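Local coordinates for probable transcriptional regulator, AsnC family (Thermus thermophilus, PDB 2DJW), which is of unknown function but consists of a stand-alone RAM domain, the ligand-binding module of Lrp/AsnC regulators, and may take part in transcriptional regulation, at the interface of chains A and B. Coordinates in Å, arbitrary orientation; residue numbers count along the deposited sequence, not the author numbering. Chains: chain A/B, probable transcriptional regulator, AsnC family.

Contact 1 and contact 2 are neighbouring parts of one two-fold symmetric interface between two RAM-domain copies, with the centres of their C-alpha atoms about 7 Å apart. A:Phe75, B:Val49 and B:Leu52 belong to both. In each, strand 66-77 of chain A meets the 3-10 helix 49-51 and the start of helix 52-60 of chain B. Contact 1 includes Leu73 and Val49, each meeting its own copy near the two-fold axis, whereas contact 2 runs along helix 52-60 to a salt bridge. A greasy middle bordered by a charged link would suit a stable dimer, a unit likely repeated in the ten-chain assembly.

Contact 1: the interface of chains A and B. Residues chain A 2, 49, 73, 75; chain B 49, 52, 73.
A:Leu73 and B:Leu73 meet methyl to methyl, CD2 of one 3.5 Å from CD2 of the other, their side chains crossing obliquely. Because a residue here faces its own copy, this pair lies close to the two-fold axis. Both leucines carry CG anti to the backbone N (chi1 -177° in A:Leu73), which sends the branch away from strand 66-77 toward the partner. The B:Leu73 methyl is shared: A:Val49 comes tip to tip against it, CG1 lying 3.7 Å from CD2 of B:Leu73.

The two valines slide past each other in opposite directions, with A:Val49 CG2 and B:Val49 CG1 3.5 Å apart. The other branch of B:Val49, CG2, faces A:Ile2 tip to tip, 3.7 Å from its CD1, so each methyl of this valine has a chain A neighbour. The A:Leu73 side chain crosses that of B:Val49 at about a right angle, its CD2 toward CG2 of the valine.

Beside this aliphatic core, A:Phe75 lays one ring face over B:Leu52, whose CB stands 3.6 Å from the ring centroid in a CH-pi contact. Its CG takes the crowded position between backbone N and carbonyl carbon (chi1 55°), which turns the ring across the leucine. B:Leu52 also brings CD1 to 3.6 Å from CD2 of A:Phe75. At the root of the ring, CB of A:Phe75 rests 3.2 Å from the backbone O of B:Val49.

Contact 2: the interface of chains A and B. Residues chain A 75-76; chain B 49, 52-53, 57.
The A:Phe75 ring, one face of which rests on B:Leu52, turns an edge toward B:Thr57. The B:Thr57 hydroxyl OG1 lies in the ring plane, 3.8 Å from CE1 of A:Phe75, where the slightly positive C-H rim would suit an oxygen. On the B:Leu52 side, the backbone leading into B:Asp53 passes just beyond the rim of the ring, the B:Asp53 N 3.7 Å from CE1 of A:Phe75. The phenyl therefore spans residues from the first turn of helix 52-60 to the next. A serine at A:Phe75 would probably strip the cover from B:Leu52, open a gap above this turn and leave the B:Thr57 hydroxyl without its ring edge.

The second flat group, the guanidinium of A:Arg76, takes the carboxylate of B:Asp53 at its edge. NH1 of A:Arg76 donates a fairly straight hydrogen bond of 3.1 Å (160° at the hydrogen) to OD1 of B:Asp53, and the pair is also a salt bridge. OD1 lies close to the guanidinium plane, and the arginine comes to its syn side, tilted somewhat from the carboxylate plane. The two groups are nearly perpendicular, 82° apart, so this is an end-on bond rather than a flat two-pronged pairing; OD2 of B:Asp53 is farther off, 3.7 Å from NH1 of A:Arg76.

What brings the arginine there is its reach: with CG anti to the backbone N (chi1 -165°) and the chain stretched from CG to NE, it runs out from strand 66-77 and passes the aspartate at a slant. B:Asp53 sits near the N-terminal end of its helix, whose dipole would probably favour the negative charge, as would the arginine. The arginine's aliphatic stem passes close to the same oxygen, CD of A:Arg76 lying 3.2 Å from OD1 of B:Asp53.

Contact 1: the interface of chains A and B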
# COMPACT_ATOMS: atom_id res chain seq x y z
N ILE A 2 -17.90 3.52 25.85
CA ILE A 2 -17.16 3.81 24.63
C ILE A 2 -17.55 2.81 23.55
O ILE A 2 -17.79 1.64 23.85
CB ILE A 2 -15.63 3.79 24.86
CG1 ILE A 2 -15.23 4.88 25.87
CG2 ILE A 2 -14.88 3.97 23.55
CD1 ILE A 2 -13.77 4.81 26.31
N VAL A 49 -11.60 2.54 28.06
CA VAL A 49 -10.67 2.17 26.99
C VAL A 49 -10.01 0.85 27.32
O VAL A 49 -9.91 -0.00 26.46
CB VAL A 49 -9.53 3.20 26.77
CG1 VAL A 49 -9.20 3.29 25.29
CG2 VAL A 49 -9.91 4.54 27.29
N LEU A 73 -11.56 3.13 17.28
CA LEU A 73 -12.21 3.54 18.52
C LEU A 73 -12.91 4.91 18.45
O LEU A 73 -12.30 5.91 18.13
CB LEU A 73 -11.23 3.47 19.71
CG LEU A 73 -11.88 3.82 21.05
CD1 LEU A 73 -11.62 2.83 22.14
CD2 LEU A 73 -11.58 5.27 21.56
N PHE A 75 -14.29 8.23 19.69
CA PHE A 75 -14.12 9.15 20.79
C PHE A 75 -15.22 10.25 20.85
O PHE A 75 -15.46 10.85 21.90
CB PHE A 75 -12.70 9.72 20.83
CG PHE A 75 -12.24 10.38 19.55
CD1 PHE A 75 -12.52 11.73 19.31
CD2 PHE A 75 -11.47 9.68 18.62
CE1 PHE A 75 -12.07 12.35 18.16
CE2 PHE A 75 -11.02 10.28 17.46
CZ PHE A 75 -11.32 11.62 17.23
N VAL B 49 -11.07 9.86 26.55
CA VAL B 49 -10.81 9.75 25.12
C VAL B 49 -11.51 10.82 24.27
O VAL B 49 -11.01 11.14 23.20
CB VAL B 49 -11.08 8.31 24.54
CG1 VAL B 49 -10.18 7.29 25.22
CG2 VAL B 49 -12.57 7.90 24.64
N LEU B 52 -9.80 13.75 22.44
CA LEU B 52 -9.20 13.69 21.12
C LEU B 52 -9.95 14.65 20.18
O LEU B 52 -9.43 15.06 19.16
CB LEU B 52 -9.21 12.25 20.58
CG LEU B 52 -8.20 11.22 21.12
CD1 LEU B 52 -8.51 9.82 20.60
CD2 LEU B 52 -6.77 11.61 20.76
N LEU B 73 -4.11 5.07 19.60
CA LEU B 73 -4.58 5.17 20.97
C LEU B 73 -4.12 3.96 21.79
O LEU B 73 -4.36 2.82 21.42
CB LEU B 73 -6.10 5.31 21.00
CG LEU B 73 -6.70 5.50 22.40
CD1 LEU B 73 -6.36 6.88 22.97
CD2 LEU B 73 -8.20 5.27 22.39

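Contact 2: the interface of chains A and B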
# COMPACT_ATOMS: atom_id res chain seq x y z
N PHE A 75 -14.29 8.23 19.69
CA PHE A 75 -14.12 9.15 20.79
C PHE A 75 -15.22 10.25 20.85
O PHE A 75 -15.46 10.85 21.90
CB PHE A 75 -12.70 9.72 20.83
CG PHE A 75 -12.24 10.38 19.55
CD1 PHE A 75 -12.52 11.73 19.31
CD2 PHE A 75 -11.47 9.68 18.62
CE1 PHE A 75 -12.07 12.35 18.16
CE2 PHE A 75 -11.02 10.28 17.46
CZ PHE A 75 -11.32 11.62 17.23
N ARG A 76 -15.92 10.45 19.73
CA ARG A 76 -17.02 11.40 19.70
C ARG A 76 -18.19 10.91 18.85
O ARG A 76 -18.01 10.54 17.69
CB ARG A 76 -16.53 12.77 19.21
CG ARG A 76 -17.53 13.85 19.48
CD ARG A 76 -17.34 14.98 18.51
NE ARG A 76 -18.55 15.79 18.33
CZ ARG A 76 -18.54 17.06 17.97
NH1 ARG A 76 -17.39 17.69 17.76
NH2 ARG A 76 -19.69 17.71 17.81
N VAL B 49 -11.07 9.86 26.55
CA VAL B 49 -10.81 9.75 25.12
C VAL B 49 -11.51 10.82 24.27
O VAL B 49 -11.01 11.14 23.20
CB VAL B 49 -11.08 8.31 24.54
CG1 VAL B 49 -10.18 7.29 25.22
CG2 VAL B 49 -12.57 7.90 24.64
N LEU B 52 -9.80 13.75 22.44
CA LEU B 52 -9.20 13.69 21.12
C LEU B 52 -9.95 14.65 20.18
O LEU B 52 -9.43 15.06 19.16
CB LEU B 52 -9.21 12.25 20.58
CG LEU B 52 -8.20 11.22 21.12
CD1 LEU B 52 -8.51 9.82 20.60
CD2 LEU B 52 -6.77 11.61 20.76
N ASP B 53 -11.17 15.00 20.57
CA ASP B 53 -11.97 16.04 19.91
C ASP B 53 -11.22 17.37 20.01
O ASP B 53 -10.87 17.98 19.00
CB ASP B 53 -13.37 16.11 20.55
CG ASP B 53 -14.33 17.02 19.77
OD1 ASP B 53 -14.61 16.71 18.59
OD2 ASP B 53 -14.83 18.02 20.36
N THR B 57 -9.22 16.79 16.52
CA THR B 57 -10.19 17.36 15.59
C THR B 57 -10.05 18.90 15.58
O THR B 57 -9.86 19.52 14.51
CB THR B 57 -11.62 16.94 15.94
OG1 THR B 57 -11.66 15.53 16.19
CG2 THR B 57 -12.56 17.28 14.82